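Local coordinates for aromatic-amino-acid:2-oxoglutarate transaminase (Candida albicans, PDB 6HND) that transfers amino groups between aromatic amino acids and 2-oxo acids such as 2-oxoglutarate, using pyridoxal 5'-phosphate as cofactor, at the interface of chains A and B. Sequence-based numbering; all coordinates share one arbitrary frame. Chains: chain A/B, Aromatic-amino-acid:2-oxoglutarate transaminase.

Contacts 1 and 2 belong to the two-fold interface of the two copies, their C-alpha centres about 27 Å apart. They share sequence with the chains exchanged: residues 340 and 345 come from chain A in contact 1 and from chain B in contact 2, while residue 46 comes from the opposite chain each time. Contact 1 docks the 343-347 stretch on the partner's loops; contact 2 includes the cofactor lysine, residue 341, and brings in residues 129 and 130, directly after residue 128 of contact 1. Each cofactor site thus borrows partner residues, as is usual for dimeric class I aminotransferases.

Contact 1: the interface of chains A and B. Residues chain A 340, 343-347; chain B 46, 50-52, 128.
A:Phe343 and B:Pro52 make a ring contact where the loop after the cofactor lysine meets the other subunit of the class I aminotransferase dimer. B:Pro52 CG sits over the middle of one phenyl face, 3.7 Å from the centroid of A:Phe343, a CH-pi contact. With CG anti to its backbone N (chi1 -162°), the phenyl lies beside its own carbonyl, which puts ring and carbonyl side by side, within reach of B:Pro52 CG and CD. B:Pro52 CD comes within 3.3 Å of A:Phe343 O.

Other apolar contacts gather around the B:Phe51 ring and the two prolines. The methyl CB of A:Ala344 stands 3.8 Å above the plane of the B:Phe51 ring, displaced toward its rim. Further along that rim, B:Phe51 CE1 reaches A:Pro345 CD at 3.8 Å, the two side chains crossing at about a right angle. The prolines A:Pro345 and B:Pro46 meet tip to tip, CG of the first 3.7 Å from CD of the second.

A polar link joins the backbones: A:Gly346 N donates to B:Leu128 O over 2.7 Å. The N-H belongs to the short 3-10 helix 345-347, and the carbonyl follows helix 124-127. The donor approaches at a C=O...N angle of 112° and lies well above the carbonyl plane, by 66°, rather than on a lone pair. B:Leu128 O is also flanked by A:Ala344 CB at 3.3 Å. Alongside, B:Leu128 CB touches that methyl, A:Ala344 CB, at 3.8 Å.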
ATOM      1  N   SER A 340       2.847   7.408  11.734  1.00 29.46           N
ATOM      2  CA  SER A 340       4.185   6.749  11.794  1.00 34.15           C
ATOM      3  C   SER A 340       4.943   7.227  13.037  1.00 38.58           C
ATOM      4  O   SER A 340       5.603   6.436  13.712  1.00 39.17           O
ATOM      5  CB  SER A 340       5.036   6.974  10.537  1.00 35.67           C
ATOM      6  OG  SER A 340       4.677   6.099   9.453  1.00 37.15           O
ATOM      7  N   PHE A 343       2.186   7.098  16.540  1.00 32.09           N
ATOM      8  CA  PHE A 343       1.741   5.751  16.961  1.00 31.80           C
ATOM      9  C   PHE A 343       2.907   4.766  16.738  1.00 35.95           C
ATOM     10  O   PHE A 343       3.538   4.366  17.730  1.00 37.76           O
ATOM     11  CB  PHE A 343       0.430   5.451  16.233  1.00 32.59           C
ATOM     12  CG  PHE A 343      -0.392   4.338  16.817  1.00 32.28           C
ATOM     13  CD1 PHE A 343       0.125   3.058  16.930  1.00 32.71           C
ATOM     14  CD2 PHE A 343      -1.699   4.555  17.205  1.00 32.67           C
ATOM     15  CE1 PHE A 343      -0.644   2.022  17.434  1.00 33.34           C
ATOM     16  CE2 PHE A 343      -2.458   3.518  17.730  1.00 35.02           C
ATOM     17  CZ  PHE A 343      -1.925   2.264  17.866  1.00 33.75           C
ATOM     18  N   ALA A 344       3.203   4.415  15.478  1.00 36.42           N
ATOM     19  CA  ALA A 344       4.291   3.496  15.055  1.00 34.82           C
ATOM     20  C   ALA A 344       4.478   3.535  13.532  1.00 32.41           C
ATOM     21  O   ALA A 344       3.538   3.483  12.747  1.00 34.08           O
ATOM     22  CB  ALA A 344       3.988   2.094  15.507  1.00 34.05           C
ATOM     23  N   PRO A 345       5.721   3.591  13.035  1.00 32.99           N
ATOM     24  CA  PRO A 345       5.947   3.497  11.588  1.00 32.08           C
ATOM     25  C   PRO A 345       5.367   2.222  10.940  1.00 33.19           C
ATOM     26  O   PRO A 345       4.924   2.237   9.780  1.00 32.34           O
ATOM     27  CB  PRO A 345       7.485   3.508  11.493  1.00 33.88           C
ATOM     28  CG  PRO A 345       7.939   4.171  12.762  1.00 34.79           C
ATOM     29  CD  PRO A 345       6.956   3.722  13.829  1.00 31.87           C
ATOM     30  N   GLY A 346       5.397   1.104  11.665  1.00 30.69           N
ATOM     31  CA  GLY A 346       5.122  -0.206  11.058  1.00 29.69           C
ATOM     32  C   GLY A 346       3.651  -0.383  10.800  1.00 32.35           C
ATOM     33  O   GLY A 346       3.261  -1.441  10.271  1.00 34.18           O
ATOM     34  N   LEU A 347       2.833   0.596  11.196  1.00 33.34           N
ATOM     35  CA  LEU A 347       1.395   0.614  10.830  1.00 31.06           C
ATOM     36  C   LEU A 347       1.260   0.739   9.306  1.00 31.10           C
ATOM     37  O   LEU A 347       0.416   0.054   8.745  1.00 30.23           O
ATOM     38  CB  LEU A 347       0.702   1.787  11.509  1.00 29.53           C
ATOM     39  CG  LEU A 347       0.684   1.776  13.032  1.00 30.16           C
ATOM     40  CD1 LEU A 347       0.155   3.110  13.519  1.00 34.47           C
ATOM     41  CD2 LEU A 347      -0.180   0.649  13.565  1.00 32.50           C
TER
ATOM     42  N   PRO B  46      11.226   6.353  15.787  1.00 47.21           N
ATOM     43  CA  PRO B  46      10.978   6.440  17.209  1.00 42.60           C
ATOM     44  C   PRO B  46      11.392   5.083  17.768  1.00 39.70           C
ATOM     45  O   PRO B  46      11.058   4.064  17.179  1.00 39.34           O
ATOM     46  CB  PRO B  46       9.491   6.729  17.355  1.00 43.66           C
ATOM     47  CG  PRO B  46       9.030   7.009  15.946  1.00 50.48           C
ATOM     48  CD  PRO B  46       9.990   6.315  15.010  1.00 45.45           C
ATOM     49  N   PHE B  50       8.049   4.249  22.555  1.00 34.95           N
ATOM     50  CA  PHE B  50       6.998   5.208  22.173  1.00 36.12           C
ATOM     51  C   PHE B  50       5.717   4.515  21.693  1.00 36.07           C
ATOM     52  O   PHE B  50       4.693   5.190  21.621  1.00 34.30           O
ATOM     53  CB  PHE B  50       7.525   6.110  21.060  1.00 38.52           C
ATOM     54  CG  PHE B  50       8.532   7.136  21.516  1.00 36.90           C
ATOM     55  CD1 PHE B  50       8.161   8.144  22.393  1.00 40.11           C
ATOM     56  CD2 PHE B  50       9.844   7.082  21.088  1.00 38.60           C
ATOM     57  CE1 PHE B  50       9.079   9.096  22.819  1.00 42.34           C
ATOM     58  CE2 PHE B  50      10.762   8.029  21.516  1.00 40.92           C
ATOM     59  CZ  PHE B  50      10.382   9.036  22.378  1.00 40.05           C
ATOM     60  N   PHE B  51       5.751   3.236  21.328  1.00 34.88           N
ATOM     61  CA  PHE B  51       4.590   2.562  20.684  1.00 36.40           C
ATOM     62  C   PHE B  51       3.511   2.290  21.730  1.00 37.90           C
ATOM     63  O   PHE B  51       3.804   1.714  22.780  1.00 38.72           O
ATOM     64  CB  PHE B  51       5.003   1.251  20.021  1.00 36.94           C
ATOM     65  CG  PHE B  51       6.097   1.331  18.998  1.00 34.01           C
ATOM     66  CD1 PHE B  51       6.433   2.529  18.382  1.00 34.45           C
ATOM     67  CD2 PHE B  51       6.774   0.182  18.630  1.00 36.00           C
ATOM     68  CE1 PHE B  51       7.429   2.568  17.425  1.00 35.17           C
ATOM     69  CE2 PHE B  51       7.763   0.223  17.660  1.00 35.08           C
ATOM     70  CZ  PHE B  51       8.086   1.411  17.053  1.00 34.98           C
ATOM     71  N   PRO B  52       2.236   2.659  21.470  1.00 34.76           N
ATOM     72  CA  PRO B  52       1.156   2.424  22.424  1.00 38.71           C
ATOM     73  C   PRO B  52       0.896   0.938  22.719  1.00 37.89           C
ATOM     74  O   PRO B  52       0.397   0.643  23.780  1.00 44.06           O
ATOM     75  CB  PRO B  52      -0.094   3.040  21.750  1.00 41.81           C
ATOM     76  CG  PRO B  52       0.436   3.930  20.657  1.00 38.90           C
ATOM     77  CD  PRO B  52       1.761   3.316  20.250  1.00 37.36           C
ATOM     78  N   LEU B 128       6.255  -3.125  14.472  1.00 34.03           N
ATOM     79  CA  LEU B 128       5.780  -1.730  14.516  1.00 34.63           C
ATOM     80  C   LEU B 128       6.870  -0.717  14.143  1.00 36.39           C
ATOM     81  O   LEU B 128       6.536   0.513  14.054  1.00 34.13           O
ATOM     82  CB  LEU B 128       5.232  -1.504  15.915  1.00 34.88           C
ATOM     83  CG  LEU B 128       4.020  -2.358  16.199  1.00 33.44           C
ATOM     84  CD1 LEU B 128       3.537  -2.154  17.618  1.00 38.04           C
ATOM     85  CD2 LEU B 128       2.941  -2.033  15.190  1.00 36.42           C
TER

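Contact 2: the interface of chains A and B. Residues chain A 44-46, 129-130; chain B 340-341, 345, 348, 437.
A:Tyr130 meets B:Pro345 where chain B opens the 3-10 helix 345-347 and then turns at B:Arg348 into the left-handed backbone region (phi 55°, psi 62°). The site belongs to the class I aminotransferase active centre: B:Lys341 is the lysine that forms the Schiff base with pyridoxal 5'-phosphate, and A:Tyr130, B:Ser340 and B:Arg348 are cofactor-binding residues. B:Pro345 CB lies over the centre of one face of the phenol, 3.2 Å from the centroid of A:Tyr130, a close CH-pi contact. The tyrosine CG is anti to its carbonyl carbon (chi1 -77°), which lays the ring across B:Pro345 and carries the hydroxyl to B:Lys341. There A:Tyr130 OH lies 3.2 Å from B:Lys341 CE, and its separation from NZ is too long for a hydrogen bond.

Hydrogen bonds within each chain position the two partners. A:Gln129 OE1 takes the backbone N of A:Tyr130 on a lone pair at 2.9 Å, while A:Gln129 NE2 donates to A:Pro46 O, tying the two chain A loops together. Within chain B, B:Arg348 NE and NH1 both grip B:Pro345 O from one face of its carbonyl plane, the NH1 bond being 2.8 Å. This holds the guanidinium near the tyrosine, B:Arg348 NH1 3.5 Å from A:Tyr130 CE1. Elsewhere A:Gln129 OE1 comes within 3.5 Å of B:Pro345 CG, and B:Met437 SD lies 4.1 Å from A:Gly44 CA.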
ATOM      1  N   GLY A  44     -17.155 -11.316  -5.473  1.00 51.11           N
ATOM      2  CA  GLY A  44     -16.179 -12.408  -5.271  1.00 53.15           C
ATOM      3  C   GLY A  44     -15.428 -12.263  -3.964  1.00 50.92           C
ATOM      4  O   GLY A  44     -14.285 -11.795  -3.991  1.00 59.37           O
ATOM      5  N   MET A  45     -16.043 -12.631  -2.847  1.00 52.23           N
ATOM      6  CA  MET A  45     -15.424 -12.432  -1.514  1.00 55.97           C
ATOM      7  C   MET A  45     -15.943 -13.428  -0.477  1.00 54.20           C
ATOM      8  O   MET A  45     -17.143 -13.654  -0.318  1.00 52.30           O
ATOM      9  CB  MET A  45     -15.656 -11.011  -1.001  1.00 57.73           C
ATOM     10  CG  MET A  45     -17.020 -10.451  -1.265  1.00 60.54           C
ATOM     11  SD  MET A  45     -17.224  -8.926  -0.324  1.00 65.30           S
ATOM     12  CE  MET A  45     -17.718  -7.717  -1.553  1.00 52.39           C
ATOM     13  N   PRO A  46     -15.026 -13.984   0.331  1.00 48.13           N
ATOM     14  CA  PRO A  46     -15.394 -14.959   1.340  1.00 45.57           C
ATOM     15  C   PRO A  46     -16.302 -14.358   2.424  1.00 42.96           C
ATOM     16  O   PRO A  46     -16.057 -13.272   2.920  1.00 43.34           O
ATOM     17  CB  PRO A  46     -14.074 -15.362   2.002  1.00 51.34           C
ATOM     18  CG  PRO A  46     -12.991 -14.792   1.106  1.00 56.68           C
ATOM     19  CD  PRO A  46     -13.613 -13.610   0.398  1.00 49.77           C
ATOM     20  N   GLN A 129     -12.700  -7.833   5.766  1.00 32.65           N
ATOM     21  CA  GLN A 129     -13.430  -7.970   4.489  1.00 33.22           C
ATOM     22  C   GLN A 129     -13.043  -6.806   3.581  1.00 35.54           C
ATOM     23  O   GLN A 129     -12.601  -5.753   4.095  1.00 36.47           O
ATOM     24  CB  GLN A 129     -14.937  -7.965   4.781  1.00 34.84           C
ATOM     25  CG  GLN A 129     -15.814  -8.114   3.549  1.00 33.67           C
ATOM     26  CD  GLN A 129     -15.541  -9.419   2.837  1.00 40.00           C
ATOM     27  OE1 GLN A 129     -14.639  -9.500   1.994  1.00 34.58           O
ATOM     28  NE2 GLN A 129     -16.330 -10.444   3.162  1.00 36.47           N
ATOM     29  N   TYR A 130     -13.226  -6.976   2.275  1.00 37.95           N
ATOM     30  CA  TYR A 130     -13.085  -5.894   1.273  1.00 35.83           C
ATOM     31  C   TYR A 130     -13.783  -4.649   1.800  1.00 36.83           C
ATOM     32  O   TYR A 130     -14.852  -4.757   2.432  1.00 35.49           O
ATOM     33  CB  TYR A 130     -13.636  -6.326  -0.083  1.00 38.10           C
ATOM     34  CG  TYR A 130     -12.709  -7.242  -0.829  1.00 37.36           C
ATOM     35  CD1 TYR A 130     -11.553  -6.752  -1.413  1.00 36.71           C
ATOM     36  CD2 TYR A 130     -12.970  -8.598  -0.940  1.00 36.46           C
ATOM     37  CE1 TYR A 130     -10.691  -7.590  -2.109  1.00 39.55           C
ATOM     38  CE2 TYR A 130     -12.122  -9.449  -1.645  1.00 37.60           C
ATOM     39  CZ  TYR A 130     -10.975  -8.947  -2.231  1.00 37.05           C
ATOM     40  OH  TYR A 130     -10.120  -9.778  -2.893  1.00 32.83           O
TER
ATOM     41  N   SER B 340      -5.853 -12.887   0.422  1.00 34.82           N
ATOM     42  CA  SER B 340      -7.237 -12.347   0.391  1.00 38.27           C
ATOM     43  C   SER B 340      -8.264 -13.478   0.488  1.00 37.27           C
ATOM     44  O   SER B 340      -9.205 -13.400   1.277  1.00 34.85           O
ATOM     45  CB  SER B 340      -7.464 -11.475  -0.816  1.00 38.41           C
ATOM     46  OG  SER B 340      -6.814 -10.211  -0.667  1.00 35.21           O
ATOM     47  N   LYS B 341      -8.096 -14.523  -0.323  1.00 39.95           N
ATOM     48  CA  LYS B 341      -9.168 -15.497  -0.516  1.00 43.66           C
ATOM     49  C   LYS B 341      -8.921 -16.731   0.372  1.00 45.77           C
ATOM     50  O   LYS B 341      -9.870 -17.459   0.662  1.00 57.86           O
ATOM     51  CB  LYS B 341      -9.419 -15.724  -2.026  1.00 42.21           C
ATOM     52  CG  LYS B 341      -9.449 -14.451  -2.890  1.00 42.67           C
ATOM     53  CD  LYS B 341     -10.787 -14.071  -3.526  1.00 44.68           C
ATOM     54  CE  LYS B 341     -10.875 -12.659  -4.144  1.00 47.39           C
ATOM     55  NZ  LYS B 341      -9.887 -12.440  -5.216  1.00 57.45           N
ATOM     56  N   PRO B 345      -9.592 -10.683   2.791  1.00 35.45           N
ATOM     57  CA  PRO B 345      -9.267  -9.551   1.922  1.00 35.29           C
ATOM     58  C   PRO B 345      -8.751  -8.305   2.662  1.00 36.01           C
ATOM     59  O   PRO B 345      -7.898  -7.614   2.113  1.00 40.58           O
ATOM     60  CB  PRO B 345     -10.597  -9.248   1.242  1.00 34.15           C
ATOM     61  CG  PRO B 345     -11.343 -10.552   1.299  1.00 32.93           C
ATOM     62  CD  PRO B 345     -10.988 -11.123   2.649  1.00 34.34           C
ATOM     63  N   ARG B 348      -4.984  -6.906   3.101  1.00 33.04           N
ATOM     64  CA  ARG B 348      -4.221  -6.232   2.012  1.00 31.87           C
ATOM     65  C   ARG B 348      -2.773  -6.767   2.056  1.00 30.97           C
ATOM     66  O   ARG B 348      -1.857  -6.003   2.364  1.00 29.60           O
ATOM     67  CB  ARG B 348      -4.217  -4.711   2.200  1.00 34.39           C
ATOM     68  CG  ARG B 348      -5.563  -4.008   2.137  1.00 34.38           C
ATOM     69  CD  ARG B 348      -6.146  -4.016   0.745  1.00 35.40           C
ATOM     70  NE  ARG B 348      -6.754  -5.317   0.542  1.00 35.15           N
ATOM     71  CZ  ARG B 348      -7.042  -5.853  -0.632  1.00 37.48           C
ATOM     72  NH1 ARG B 348      -7.612  -7.047  -0.650  1.00 38.43           N
ATOM     73  NH2 ARG B 348      -6.762  -5.220  -1.767  1.00 35.19           N
ATOM     74  N   MET B 437     -14.063 -20.138  -6.611  1.00 37.60           N
ATOM     75  CA  MET B 437     -15.323 -19.629  -6.016  1.00 37.44           C
ATOM     76  C   MET B 437     -16.328 -19.186  -7.095  1.00 37.31           C
ATOM     77  O   MET B 437     -17.411 -18.662  -6.698  1.00 36.42           O
ATOM     78  CB  MET B 437     -15.035 -18.475  -5.045  1.00 38.25           C
ATOM     79  CG  MET B 437     -14.279 -17.287  -5.654  1.00 43.29           C
ATOM     80  SD  MET B 437     -14.126 -15.838  -4.551  1.00 47.41           S
ATOM     81  CE  MET B 437     -13.377 -16.584  -3.106  1.00 47.89           C
TER